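PDB 3ISU: Ras GTPase-activating-like protein IQGAP3 from Homo sapiens, which probably acts as a calmodulin-binding signalling scaffold of the IQGAP family, represented here by its RGC domain. Local coordinates for residues A[28-33]-A[48-53]; A[77-82]-A[98-103]; A[81-86]-A[113-118]. One frame throughout, in Å; residues are numbered along the deposited sequence.

In the fold
The three contacts tie the secondary elements of one compact RGC domain together. Contact 1 and contact 3 lie on opposite sides of the chain's centre, with their own centres about 19 Å apart. They still touch: L32 CD2 packs on L113 CD2 at 4.0 Å. Contact 2 has its centre about 14 Å from that of contact 3 and about 15 Å from that of contact 1. Contacts 2 and 3 both start from strand 74-82 and share L81 and H82. Contact 1 does not touch contact 2, whose nearest atoms are about 7 Å away. All three reach the four-stranded antiparallel sheet.

Contact 1 (A[28-33]-A[48-53]); sequences TAAQLL and HFRNVI
F49 meets the first turn of helix 29-35 with both its backbone and its side chain. Its CB lies 3.7 Å from A29 CB and also packs on A30 CB. With chi1 at -77°, CG lies beside the backbone N and anti to the carbonyl carbon, and CD2 comes to 4.2 Å from L33 CD2. A29 CB reaches the ring obliquely. The carbonyl oxygen of F49 faces the helix start. It takes a weak, bent bond from A30 N at 3.3 Å, and V52 N also donates to it within its own turn.

A29 is wedged between F49 and V52. Its CB lies 3.7 Å from V52 CB. Its backbone N donates to V52 O at 2.8 Å, with an N-H...O angle of 155°. This bond uses a helix-start N-H that has no acceptor inside the helix.

T28 comes just before, as the N-cap. Its CA makes a C-H...O contact with V52 O at 3.1 Å. Its methyl CG2 rests 3.6 Å from R50 O. A chi1 of 71° sets OG1 between the backbone N and the carbonyl carbon, facing the first turn, where Q31 N donates to it. Q31 OE1 in turn accepts from T28 N, which completes a capping box.

T28 also forms an antiparallel, non-hydrogen-bonded pair with I53. It is the last residue of edge strand 25-28, and helix 29-35 starts at the next residue. Beyond, the backbones of I53 and K70 are hydrogen-bonded, A29 packs on F54 and I41, and F49 rests on L38 of strand 38-41 and on L44.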
ATOM      1  N   THR A  28       2.358  -8.948   3.060  1.00 23.20           N
ATOM      2  CA  THR A  28       3.750  -8.625   3.345  1.00 22.35           C
ATOM      3  C   THR A  28       4.310  -7.874   2.145  1.00 21.42           C
ATOM      4  O   THR A  28       3.765  -7.937   1.043  1.00 21.08           O
ATOM      5  CB  THR A  28       4.599  -9.893   3.598  1.00 20.92           C
ATOM      6  OG1 THR A  28       4.771 -10.611   2.366  1.00 20.58           O
ATOM      7  CG2 THR A  28       3.954 -10.805   4.691  1.00 24.19           C
ATOM      8  N   ALA A  29       5.435  -7.190   2.352  1.00 21.21           N
ATOM      9  CA  ALA A  29       6.182  -6.604   1.272  1.00 20.30           C
ATOM     10  C   ALA A  29       6.532  -7.619   0.205  1.00 20.79           C
ATOM     11  O   ALA A  29       6.563  -7.320  -0.965  1.00 19.03           O
ATOM     12  CB  ALA A  29       7.484  -5.915   1.835  1.00 20.42           C
ATOM     13  N   ALA A  30       6.814  -8.863   0.604  1.00 20.69           N
ATOM     14  CA  ALA A  30       7.192  -9.861  -0.343  1.00 20.70           C
ATOM     15  C   ALA A  30       5.998 -10.214  -1.220  1.00 20.27           C
ATOM     16  O   ALA A  30       6.159 -10.462  -2.415  1.00 21.76           O
ATOM     17  CB  ALA A  30       7.742 -11.106   0.377  1.00 21.52           C
ATOM     18  N   GLN A  31       4.821 -10.288  -0.627  1.00 20.57           N
ATOM     19  CA  GLN A  31       3.603 -10.548  -1.415  1.00 20.97           C
ATOM     20  C   GLN A  31       3.320  -9.402  -2.372  1.00 20.15           C
ATOM     21  O   GLN A  31       2.987  -9.614  -3.537  1.00 21.17           O
ATOM     22  CB  GLN A  31       2.420 -10.777  -0.495  1.00 21.61           C
ATOM     23  CG  GLN A  31       2.501 -12.099   0.273  1.00 23.71           C
ATOM     24  CD  GLN A  31       1.412 -12.215   1.284  1.00 27.60           C
ATOM     25  OE1 GLN A  31       1.222 -11.355   2.129  1.00 22.81           O
ATOM     26  NE2 GLN A  31       0.626 -13.305   1.178  1.00 35.36           N
ATOM     27  N   LEU A  32       3.483  -8.181  -1.898  1.00 20.26           N
ATOM     28  CA  LEU A  32       3.291  -7.014  -2.787  1.00 21.15           C
ATOM     29  C   LEU A  32       4.327  -6.936  -3.927  1.00 21.67           C
ATOM     30  O   LEU A  32       4.031  -6.550  -5.067  1.00 20.57           O
ATOM     31  CB  LEU A  32       3.289  -5.760  -1.955  1.00 19.83           C
ATOM     32  CG  LEU A  32       2.131  -5.570  -0.998  1.00 23.64           C
ATOM     33  CD1 LEU A  32       2.286  -4.163  -0.474  1.00 21.89           C
ATOM     34  CD2 LEU A  32       0.803  -5.754  -1.670  1.00 23.29           C
ATOM     35  N   LEU A  33       5.538  -7.396  -3.654  1.00 21.46           N
ATOM     36  CA  LEU A  33       6.549  -7.499  -4.730  1.00 22.71           C
ATOM     37  C   LEU A  33       6.142  -8.477  -5.780  1.00 22.57           C
ATOM     38  O   LEU A  33       6.220  -8.221  -6.973  1.00 21.41           O
ATOM     39  CB  LEU A  33       7.924  -7.887  -4.139  1.00 21.83           C
ATOM     40  CG  LEU A  33       9.059  -7.967  -5.149  1.00 24.11           C
ATOM     41  CD1 LEU A  33       9.456  -6.504  -5.556  1.00 24.74           C
ATOM     42  CD2 LEU A  33      10.280  -8.738  -4.601  1.00 25.37           C
ATOM     43  N   HIS A  48      14.321  -9.355   3.795  1.00 26.86           N
ATOM     44  CA  HIS A  48      13.536  -8.899   4.899  1.00 27.43           C
ATOM     45  C   HIS A  48      12.086  -8.545   4.528  1.00 26.05           C
ATOM     46  O   HIS A  48      11.315  -8.154   5.393  1.00 26.04           O
ATOM     47  CB  HIS A  48      14.223  -7.663   5.488  1.00 29.22           C
ATOM     48  CG  HIS A  48      15.525  -7.981   6.157  1.00 34.87           C
ATOM     49  ND1 HIS A  48      15.590  -8.508   7.428  1.00 40.05           N
ATOM     50  CD2 HIS A  48      16.808  -7.861   5.728  1.00 42.53           C
ATOM     51  CE1 HIS A  48      16.860  -8.708   7.756  1.00 42.84           C
ATOM     52  NE2 HIS A  48      17.620  -8.320   6.744  1.00 43.39           N
ATOM     53  N   PHE A  49      11.735  -8.661   3.267  1.00 27.15           N
ATOM     54  CA  PHE A  49      10.396  -8.210   2.802  1.00 26.85           C
ATOM     55  C   PHE A  49       9.273  -9.027   3.434  1.00 27.58           C
ATOM     56  O   PHE A  49       8.179  -8.511   3.625  1.00 27.36           O
ATOM     57  CB  PHE A  49      10.286  -8.278   1.277  1.00 25.92           C
ATOM     58  CG  PHE A  49      10.997  -7.147   0.534  1.00 25.47           C
ATOM     59  CD1 PHE A  49      11.934  -6.328   1.176  1.00 27.95           C
ATOM     60  CD2 PHE A  49      10.786  -6.967  -0.805  1.00 27.93           C
ATOM     61  CE1 PHE A  49      12.586  -5.316   0.489  1.00 27.32           C
ATOM     62  CE2 PHE A  49      11.429  -5.945  -1.498  1.00 29.37           C
ATOM     63  CZ  PHE A  49      12.353  -5.128  -0.808  1.00 28.85           C
ATOM     64  N   ARG A  50       9.539 -10.295   3.765  1.00 27.59           N
ATOM     65  CA  ARG A  50       8.563 -11.115   4.491  0.50 28.10           C
ATOM     66  C   ARG A  50       8.209 -10.516   5.848  1.00 28.50           C
ATOM     67  O   ARG A  50       7.152 -10.770   6.379  1.00 28.77           O
ATOM     68  CB  ARG A  50       9.055 -12.569   4.673  0.50 28.89           C
ATOM     69  CG  ARG A  50       9.094 -13.411   3.382  0.50 29.68           C
ATOM     70  CD  ARG A  50       9.591 -14.858   3.642  0.50 30.47           C
ATOM     71  NE  ARG A  50       8.464 -15.745   3.793  0.50 34.08           N
ATOM     72  CZ  ARG A  50       8.460 -16.869   4.500  0.50 35.09           C
ATOM     73  NH1 ARG A  50       9.548 -17.261   5.154  0.50 34.12           N
ATOM     74  NH2 ARG A  50       7.351 -17.590   4.543  0.50 35.22           N
ATOM     75  N   ASN A  51       9.088  -9.691   6.402  1.00 27.73           N
ATOM     76  CA  ASN A  51       8.882  -9.143   7.723  1.00 28.93           C
ATOM     77  C   ASN A  51       8.493  -7.675   7.671  1.00 28.12           C
ATOM     78  O   ASN A  51       8.701  -6.933   8.629  1.00 28.65           O
ATOM     79  CB  ASN A  51      10.181  -9.294   8.539  1.00 29.45           C
ATOM     80  CG  ASN A  51      10.607 -10.743   8.667  1.00 35.61           C
ATOM     81  OD1 ASN A  51      11.709 -11.127   8.230  1.00 43.99           O
ATOM     82  ND2 ASN A  51       9.731 -11.566   9.246  1.00 36.75           N
ATOM     83  N   VAL A  52       7.901  -7.254   6.557  1.00 25.42           N
ATOM     84  CA  VAL A  52       7.307  -5.924   6.488  1.00 24.69           C
ATOM     85  C   VAL A  52       5.853  -6.223   6.154  1.00 24.54           C
ATOM     86  O   VAL A  52       5.597  -6.903   5.163  1.00 22.99           O
ATOM     87  CB  VAL A  52       7.936  -5.083   5.365  1.00 23.00           C
ATOM     88  CG1 VAL A  52       7.151  -3.802   5.113  1.00 23.07           C
ATOM     89  CG2 VAL A  52       9.392  -4.752   5.684  1.00 25.77           C
ATOM     90  N   ILE A  53       4.925  -5.723   6.945  1.00 24.83           N
ATOM     91  CA  ILE A  53       3.524  -6.081   6.793  1.00 26.73           C
ATOM     92  C   ILE A  53       2.690  -4.832   6.606  1.00 26.81           C
ATOM     93  O   ILE A  53       2.818  -3.854   7.389  1.00 25.99           O
ATOM     94  CB  ILE A  53       3.017  -6.890   8.021  1.00 28.55           C
ATOM     95  CG1 ILE A  53       3.772  -8.222   8.108  1.00 32.76           C
ATOM     96  CG2 ILE A  53       1.506  -7.142   7.932  1.00 31.01           C
ATOM     97  CD1 ILE A  53       4.941  -8.193   9.096  1.00 39.01           C
TER

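Contact 2 (A[77-82]-A[98-103]); sequences ERFQLH and KLFNKA
F79 points its ring at the hairpin turn that carries L99 and F100. CB starts toward the turn. With chi1 at 75°, CG lies between the backbone N and the carbonyl carbon, and the ring extends toward L99 and F100. At the ring edge CD2 lies 3.6 Å from F100 CE1, and CE2 is directed at the face of the F100 ring, near its rim. L99 CD2 comes in obliquely, 3.5 Å from F79 CZ at the tip and 3.9 Å from F79 CE1. The two rings form a T-shaped stack, edge of F79 to face of F100, with centroids 4.8 Å apart and planes at 83°.

F100 uses its own edge as well. E77 O lies at that edge, in the ring plane, 3.3 Å from F100 CE1. Replacing F100 by an alanine would probably leave the F79 edge without its facing ring and take away the ring edge beside E77 O. L81 adds a lighter touch, CD2 to L99 CD2 at 4.2 Å.

F100 has a left-handed backbone in the tight turn between strands 96-99 and 103-106, closed by paired L99 and A103 backbone bonds. The contact thus joins an edge of the three-stranded sheet to edge strand 74-82 of the other sheet. Side chains carry most of it, with one backbone oxygen, that of E77, at the F100 edge. Slightly positive ring hydrogens of F79 and F100 probably meet a pi face and a carbonyl oxygen respectively.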
ATOM      1  N   GLU A  77       3.415   4.969  11.495  1.00 25.49           N
ATOM      2  CA  GLU A  77       2.363   5.947  11.590  1.00 27.88           C
ATOM      3  C   GLU A  77       1.383   5.674  10.439  1.00 28.95           C
ATOM      4  O   GLU A  77       1.807   5.514   9.302  1.00 25.69           O
ATOM      5  CB  GLU A  77       2.944   7.356  11.473  1.00 29.34           C
ATOM      6  CG  GLU A  77       2.022   8.498  11.816  1.00 36.21           C
ATOM      7  CD  GLU A  77       1.534   8.523  13.274  1.00 41.51           C
ATOM      8  OE1 GLU A  77       2.189   7.963  14.201  1.00 47.10           O
ATOM      9  OE2 GLU A  77       0.484   9.142  13.491  1.00 44.77           O
ATOM     10  N   ARG A  78       0.118   5.547  10.793  1.00 30.30           N
ATOM     11  CA  ARG A  78      -0.984   5.433   9.858  1.00 34.01           C
ATOM     12  C   ARG A  78      -0.879   6.560   8.867  1.00 34.59           C
ATOM     13  O   ARG A  78      -0.555   7.687   9.249  1.00 35.55           O
ATOM     14  CB  ARG A  78      -2.290   5.671  10.607  1.00 35.29           C
ATOM     15  CG  ARG A  78      -3.383   4.661  10.471  1.00 40.32           C
ATOM     16  CD  ARG A  78      -4.354   4.864  11.683  1.00 46.40           C
ATOM     17  NE  ARG A  78      -4.884   6.234  11.681  1.00 51.78           N
ATOM     18  CZ  ARG A  78      -5.322   6.920  12.748  1.00 57.47           C
ATOM     19  NH1 ARG A  78      -5.326   6.388  13.969  1.00 59.41           N
ATOM     20  NH2 ARG A  78      -5.774   8.166  12.583  1.00 58.27           N
ATOM     21  N   PHE A  79      -1.175   6.290   7.616  1.00 35.27           N
ATOM     22  CA  PHE A  79      -1.473   7.409   6.724  1.00 36.68           C
ATOM     23  C   PHE A  79      -2.570   7.018   5.710  1.00 35.96           C
ATOM     24  O   PHE A  79      -3.005   5.870   5.659  1.00 35.52           O
ATOM     25  CB  PHE A  79      -0.232   7.850   6.002  1.00 37.36           C
ATOM     26  CG  PHE A  79       0.143   6.934   4.936  1.00 39.97           C
ATOM     27  CD1 PHE A  79      -0.234   7.203   3.627  1.00 42.59           C
ATOM     28  CD2 PHE A  79       0.823   5.790   5.217  1.00 41.22           C
ATOM     29  CE1 PHE A  79       0.075   6.350   2.641  1.00 44.10           C
ATOM     30  CE2 PHE A  79       1.151   4.930   4.216  1.00 44.95           C
ATOM     31  CZ  PHE A  79       0.778   5.202   2.930  1.00 45.24           C
ATOM     32  N   GLN A  80      -2.953   7.999   4.912  1.00 35.04           N
ATOM     33  CA  GLN A  80      -4.192   7.951   4.158  1.00 35.16           C
ATOM     34  C   GLN A  80      -3.874   8.017   2.679  1.00 33.53           C
ATOM     35  O   GLN A  80      -3.101   8.900   2.255  1.00 34.27           O
ATOM     36  CB  GLN A  80      -5.086   9.099   4.584  1.00 36.04           C
ATOM     37  CG  GLN A  80      -5.421   9.192   6.084  1.00 39.64           C
ATOM     38  CD  GLN A  80      -6.060   7.943   6.693  1.00 45.07           C
ATOM     39  OE1 GLN A  80      -6.984   7.339   6.121  1.00 48.21           O
ATOM     40  NE2 GLN A  80      -5.584   7.565   7.887  1.00 46.25           N
ATOM     41  N   LEU A  81      -4.360   7.018   1.926  1.00 30.45           N
ATOM     42  CA  LEU A  81      -4.233   6.969   0.468  1.00 29.93           C
ATOM     43  C   LEU A  81      -5.599   7.427  -0.065  1.00 28.42           C
ATOM     44  O   LEU A  81      -6.625   6.980   0.427  1.00 27.64           O
ATOM     45  CB  LEU A  81      -3.988   5.541  -0.051  1.00 30.26           C
ATOM     46  CG  LEU A  81      -2.648   4.829  -0.236  1.00 35.18           C
ATOM     47  CD1 LEU A  81      -2.936   3.445  -0.755  1.00 34.34           C
ATOM     48  CD2 LEU A  81      -1.783   5.587  -1.257  1.00 37.04           C
ATOM     49  N   HIS A  82      -5.589   8.306  -1.058  1.00 27.09           N
ATOM     50  CA  HIS A  82      -6.801   8.728  -1.724  1.00 26.46           C
ATOM     51  C   HIS A  82      -6.758   8.240  -3.166  1.00 24.61           C
ATOM     52  O   HIS A  82      -5.801   8.489  -3.910  1.00 23.97           O
ATOM     53  CB  HIS A  82      -6.931  10.238  -1.648  1.00 27.43           C
ATOM     54  CG  HIS A  82      -7.155  10.734  -0.260  1.00 30.71           C
ATOM     55  ND1 HIS A  82      -8.414  10.852   0.286  1.00 32.12           N
ATOM     56  CD2 HIS A  82      -6.283  11.122   0.706  1.00 32.48           C
ATOM     57  CE1 HIS A  82      -8.313  11.329   1.516  1.00 34.30           C
ATOM     58  NE2 HIS A  82      -7.031  11.480   1.804  1.00 33.28           N
ATOM     59  N   LYS A  98       5.781   6.969  -3.199  1.00 30.03           N
ATOM     60  CA  LYS A  98       6.579   6.515  -2.064  1.00 32.33           C
ATOM     61  C   LYS A  98       5.647   6.428  -0.875  1.00 32.25           C
ATOM     62  O   LYS A  98       4.801   7.321  -0.655  1.00 31.58           O
ATOM     63  CB  LYS A  98       7.749   7.456  -1.762  1.00 33.19           C
ATOM     64  CG  LYS A  98       8.968   7.251  -2.628  1.00 36.90           C
ATOM     65  CD  LYS A  98      10.213   7.963  -2.046  1.00 40.98           C
ATOM     66  N   LEU A  99       5.726   5.313  -0.163  1.00 32.90           N
ATOM     67  CA  LEU A  99       4.979   5.143   1.090  1.00 34.10           C
ATOM     68  C   LEU A  99       6.005   5.028   2.205  1.00 34.58           C
ATOM     69  O   LEU A  99       7.094   4.461   2.009  1.00 35.34           O
ATOM     70  CB  LEU A  99       4.118   3.889   1.073  1.00 34.18           C
ATOM     71  CG  LEU A  99       3.124   3.617  -0.050  1.00 36.72           C
ATOM     72  CD1 LEU A  99       2.364   2.338   0.266  1.00 38.53           C
ATOM     73  CD2 LEU A  99       2.162   4.762  -0.232  1.00 38.06           C
ATOM     74  N   PHE A 100       5.689   5.590   3.366  1.00 35.56           N
ATOM     75  CA  PHE A 100       6.596   5.551   4.507  1.00 36.40           C
ATOM     76  C   PHE A 100       8.018   5.954   4.121  1.00 37.24           C
ATOM     77  O   PHE A 100       8.964   5.303   4.535  1.00 38.77           O
ATOM     78  CB  PHE A 100       6.569   4.129   5.114  1.00 35.91           C
ATOM     79  CG  PHE A 100       5.191   3.652   5.471  1.00 36.99           C
ATOM     80  CD1 PHE A 100       4.528   4.192   6.580  1.00 37.59           C
ATOM     81  CD2 PHE A 100       4.519   2.728   4.675  1.00 38.45           C
ATOM     82  CE1 PHE A 100       3.256   3.771   6.910  1.00 36.91           C
ATOM     83  CE2 PHE A 100       3.210   2.307   4.985  1.00 40.41           C
ATOM     84  CZ  PHE A 100       2.583   2.826   6.115  1.00 41.30           C
ATOM     85  N   ASN A 101       8.167   6.986   3.278  1.00 37.87           N
ATOM     86  CA  ASN A 101       9.484   7.521   2.845  1.00 37.73           C
ATOM     87  C   ASN A 101      10.389   6.649   1.930  1.00 37.72           C
ATOM     88  O   ASN A 101      10.970   7.141   0.967  1.00 39.88           O
ATOM     89  CB  ASN A 101      10.297   7.991   4.054  1.00 39.04           C
ATOM     90  N   LYS A 102      10.501   5.362   2.200  1.00 36.27           N
ATOM     91  CA  LYS A 102      11.422   4.521   1.446  1.00 34.92           C
ATOM     92  C   LYS A 102      10.783   3.377   0.664  1.00 31.93           C
ATOM     93  O   LYS A 102      11.493   2.679  -0.059  1.00 31.71           O
ATOM     94  CB  LYS A 102      12.497   3.984   2.390  1.00 35.67           C
ATOM     95  CG  LYS A 102      13.518   5.050   2.841  1.00 39.70           C
ATOM     96  CD  LYS A 102      14.656   4.447   3.656  1.00 43.58           C
ATOM     97  CE  LYS A 102      15.744   5.478   3.952  1.00 44.99           C
ATOM     98  NZ  LYS A 102      16.735   4.926   4.928  1.00 46.98           N
ATOM     99  N   ALA A 103       9.473   3.170   0.772  1.00 29.74           N
ATOM    100  CA  ALA A 103       8.815   2.099   0.016  1.00 28.63           C
ATOM    101  C   ALA A 103       8.222   2.646  -1.263  1.00 28.13           C
ATOM    102  O   ALA A 103       7.350   3.492  -1.205  1.00 31.56           O
ATOM    103  CB  ALA A 103       7.724   1.418   0.838  1.00 28.61           C
TER

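Contact 3 (A[81-86]-A[113-118]); sequences LHYQDL and LLNKKF
L114 lays its CD1 methyl against L86 CD1 at 3.6 Å, the two leucine side chains crossing at about a right angle. The same methyl reaches in two further directions. It lies 4.3 Å from L81 CD1 and 4.3 Å from Y83 CD1, approaching the tyrosine ring obliquely. One branch of L114 therefore meets three side chains from the opposite segment. L114 is buried, and it has the most surface covered in this contact.

The arrangement is a strand-to-helix junction packed on the C-terminal helix. Strand 74-82 ends at H82, which is also the N-cap residue of helix 83-91. H82 O accepts from L86 N at 3.2 Å in the first turn. L81 is the last strand residue to face helix 107-119, and Y83 and L86 continue the same apolar surface onto the new helix. L81 and L86 also touch M97 of strand 96-99. Y83 and L86 also pack on I111, and L114 touches F65 of strand 64-71.

Y83 brings in the polar part. Its CG is anti to the backbone N, chi1 -164°, which sends the ring across to helix 107-119. The hydroxyl at its end donates to N115 OD1 at 2.5 Å. This is very short, so the exact length is doubtful. The bond probably orients the hydroxyl, but little more can rest on it. N115 OD1 sits at the edge of the ring, near its plane, and is 3.2 Å from Y83 CE1. The amide is turned 36° from the ring plane.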
ATOM      1  N   LEU A  81      -4.360   7.018   1.926  1.00 30.45           N
ATOM      2  CA  LEU A  81      -4.233   6.969   0.468  1.00 29.93           C
ATOM      3  C   LEU A  81      -5.599   7.427  -0.065  1.00 28.42           C
ATOM      4  O   LEU A  81      -6.625   6.980   0.427  1.00 27.64           O
ATOM      5  CB  LEU A  81      -3.988   5.541  -0.051  1.00 30.26           C
ATOM      6  CG  LEU A  81      -2.648   4.829  -0.236  1.00 35.18           C
ATOM      7  CD1 LEU A  81      -2.936   3.445  -0.755  1.00 34.34           C
ATOM      8  CD2 LEU A  81      -1.783   5.587  -1.257  1.00 37.04           C
ATOM      9  N   HIS A  82      -5.589   8.306  -1.058  1.00 27.09           N
ATOM     10  CA  HIS A  82      -6.801   8.728  -1.724  1.00 26.46           C
ATOM     11  C   HIS A  82      -6.758   8.240  -3.166  1.00 24.61           C
ATOM     12  O   HIS A  82      -5.801   8.489  -3.910  1.00 23.97           O
ATOM     13  CB  HIS A  82      -6.931  10.238  -1.648  1.00 27.43           C
ATOM     14  CG  HIS A  82      -7.155  10.734  -0.260  1.00 30.71           C
ATOM     15  ND1 HIS A  82      -8.414  10.852   0.286  1.00 32.12           N
ATOM     16  CD2 HIS A  82      -6.283  11.122   0.706  1.00 32.48           C
ATOM     17  CE1 HIS A  82      -8.313  11.329   1.516  1.00 34.30           C
ATOM     18  NE2 HIS A  82      -7.031  11.480   1.804  1.00 33.28           N
ATOM     19  N   TYR A  83      -7.808   7.536  -3.551  1.00 22.64           N
ATOM     20  CA  TYR A  83      -7.875   6.970  -4.874  1.00 22.09           C
ATOM     21  C   TYR A  83      -7.704   8.073  -5.930  1.00 21.36           C
ATOM     22  O   TYR A  83      -6.996   7.877  -6.927  1.00 21.27           O
ATOM     23  CB  TYR A  83      -9.206   6.278  -5.020  1.00 22.62           C
ATOM     24  CG  TYR A  83      -9.268   5.334  -6.171  1.00 24.69           C
ATOM     25  CD1 TYR A  83      -8.824   4.018  -6.064  1.00 27.54           C
ATOM     26  CD2 TYR A  83      -9.699   5.783  -7.412  1.00 26.78           C
ATOM     27  CE1 TYR A  83      -8.906   3.158  -7.146  1.00 26.83           C
ATOM     28  CE2 TYR A  83      -9.745   4.951  -8.459  1.00 27.51           C
ATOM     29  CZ  TYR A  83      -9.378   3.649  -8.334  1.00 28.80           C
ATOM     30  OH  TYR A  83      -9.477   2.878  -9.459  1.00 33.48           O
ATOM     31  N   GLN A  84      -8.289   9.249  -5.690  1.00 21.75           N
ATOM     32  CA  GLN A  84      -8.223  10.343  -6.672  1.00 22.58           C
ATOM     33  C   GLN A  84      -6.794  10.862  -6.865  1.00 22.68           C
ATOM     34  O   GLN A  84      -6.385  11.216  -7.984  1.00 22.68           O
ATOM     35  CB  GLN A  84      -9.152  11.483  -6.305  1.00 21.61           C
ATOM     36  CG  GLN A  84      -9.185  12.622  -7.372  1.00 25.82           C
ATOM     37  CD  GLN A  84      -9.679  12.209  -8.772  1.00 26.36           C
ATOM     38  OE1 GLN A  84     -10.532  11.297  -8.930  1.00 26.88           O
ATOM     39  NE2 GLN A  84      -9.121  12.872  -9.817  1.00 26.81           N
ATOM     40  N   ASP A  85      -6.000  10.828  -5.795  1.00 22.85           N
ATOM     41  CA  ASP A  85      -4.571  11.178  -5.892  1.00 23.49           C
ATOM     42  C   ASP A  85      -3.805  10.161  -6.761  1.00 22.85           C
ATOM     43  O   ASP A  85      -2.967  10.532  -7.580  1.00 23.09           O
ATOM     44  CB  ASP A  85      -3.928  11.297  -4.490  1.00 24.93           C
ATOM     45  CG  ASP A  85      -4.448  12.475  -3.695  1.00 27.06           C
ATOM     46  OD1 ASP A  85      -4.985  13.429  -4.256  1.00 29.45           O
ATOM     47  OD2 ASP A  85      -4.328  12.443  -2.479  1.00 30.38           O
ATOM     48  N   LEU A  86      -4.080   8.868  -6.592  1.00 21.26           N
ATOM     49  CA  LEU A  86      -3.497   7.853  -7.430  1.00 21.52           C
ATOM     50  C   LEU A  86      -3.914   8.032  -8.915  1.00 20.60           C
ATOM     51  O   LEU A  86      -3.097   7.884  -9.822  1.00 20.09           O
ATOM     52  CB  LEU A  86      -3.931   6.468  -6.955  1.00 20.88           C
ATOM     53  CG  LEU A  86      -3.463   6.072  -5.554  1.00 25.11           C
ATOM     54  CD1 LEU A  86      -4.062   4.707  -5.216  1.00 24.51           C
ATOM     55  CD2 LEU A  86      -1.929   6.050  -5.504  1.00 29.06           C
ATOM     56  N   LEU A 113      -4.948  -3.273  -7.503  1.00 24.90           N
ATOM     57  CA  LEU A 113      -5.201  -3.979  -6.239  1.00 26.05           C
ATOM     58  C   LEU A 113      -6.348  -3.384  -5.400  1.00 25.94           C
ATOM     59  O   LEU A 113      -7.236  -4.129  -4.946  1.00 26.51           O
ATOM     60  CB  LEU A 113      -3.940  -4.011  -5.394  1.00 26.12           C
ATOM     61  CG  LEU A 113      -3.943  -4.901  -4.138  1.00 28.74           C
ATOM     62  CD1 LEU A 113      -3.984  -6.392  -4.477  1.00 32.05           C
ATOM     63  CD2 LEU A 113      -2.659  -4.568  -3.312  1.00 29.73           C
ATOM     64  N   LEU A 114      -6.346  -2.067  -5.212  1.00 25.68           N
ATOM     65  CA  LEU A 114      -7.450  -1.384  -4.560  1.00 27.30           C
ATOM     66  C   LEU A 114      -8.811  -1.645  -5.255  1.00 29.26           C
ATOM     67  O   LEU A 114      -9.793  -1.981  -4.576  1.00 31.55           O
ATOM     68  CB  LEU A 114      -7.186   0.111  -4.427  1.00 26.39           C
ATOM     69  CG  LEU A 114      -5.999   0.524  -3.558  1.00 26.15           C
ATOM     70  CD1 LEU A 114      -5.860   2.055  -3.641  1.00 29.95           C
ATOM     71  CD2 LEU A 114      -6.130   0.091  -2.126  1.00 28.37           C
ATOM     72  N   ASN A 115      -8.847  -1.563  -6.571  1.00 30.32           N
ATOM     73  CA  ASN A 115     -10.057  -1.894  -7.357  1.00 32.71           C
ATOM     74  C   ASN A 115     -10.583  -3.315  -7.114  1.00 33.55           C
ATOM     75  O   ASN A 115     -11.783  -3.516  -6.908  1.00 34.69           O
ATOM     76  CB  ASN A 115      -9.796  -1.833  -8.872  1.00 33.13           C
ATOM     77  CG  ASN A 115      -9.667  -0.414  -9.413  1.00 34.50           C
ATOM     78  OD1 ASN A 115      -9.960   0.557  -8.714  1.00 39.38           O
ATOM     79  ND2 ASN A 115      -9.251  -0.293 -10.687  1.00 38.01           N
ATOM     80  N   LYS A 116      -9.680  -4.281  -7.243  1.00 35.15           N
ATOM     81  CA  LYS A 116      -9.997  -5.692  -7.162  1.00 37.16           C
ATOM     82  C   LYS A 116     -10.486  -6.045  -5.771  1.00 38.75           C
ATOM     83  O   LYS A 116     -11.497  -6.761  -5.607  1.00 37.54           O
ATOM     84  CB  LYS A 116      -8.756  -6.505  -7.492  1.00 37.86           C
ATOM     85  CG  LYS A 116      -8.923  -8.006  -7.625  1.00 40.36           C
ATOM     86  CD  LYS A 116      -7.629  -8.644  -8.204  1.00 41.50           C
ATOM     87  N   LYS A 117      -9.787  -5.538  -4.766  1.00 39.45           N
ATOM     88  CA  LYS A 117     -10.073  -5.918  -3.393  1.00 41.23           C
ATOM     89  C   LYS A 117     -11.203  -5.086  -2.736  1.00 40.98           C
ATOM     90  O   LYS A 117     -11.895  -5.588  -1.854  1.00 42.18           O
ATOM     91  CB  LYS A 117      -8.769  -5.906  -2.570  1.00 42.13           C
ATOM     92  CG  LYS A 117      -7.638  -6.779  -3.181  1.00 45.29           C
ATOM     93  CD  LYS A 117      -7.789  -8.285  -2.883  1.00 50.22           C
ATOM     94  CE  LYS A 117      -7.393  -9.165  -4.086  1.00 51.97           C
ATOM     95  NZ  LYS A 117      -6.999 -10.566  -3.690  1.00 53.88           N
ATOM     96  N   PHE A 118     -11.419  -3.849  -3.172  1.00 40.96           N
ATOM     97  CA  PHE A 118     -12.346  -2.948  -2.484  1.00 41.38           C
ATOM     98  C   PHE A 118     -13.475  -2.346  -3.330  1.00 43.28           C
ATOM     99  O   PHE A 118     -14.628  -2.354  -2.906  1.00 44.12           O
ATOM    100  CB  PHE A 118     -11.605  -1.774  -1.877  1.00 41.20           C
ATOM    101  CG  PHE A 118     -10.705  -2.139  -0.746  1.00 39.38           C
ATOM    102  CD1 PHE A 118      -9.342  -1.944  -0.850  1.00 37.53           C
ATOM    103  CD2 PHE A 118     -11.231  -2.641   0.448  1.00 39.39           C
ATOM    104  CE1 PHE A 118      -8.498  -2.252   0.202  1.00 35.35           C
ATOM    105  CE2 PHE A 118     -10.393  -2.957   1.492  1.00 37.44           C
ATOM    106  CZ  PHE A 118      -9.024  -2.758   1.362  1.00 36.88           C
TER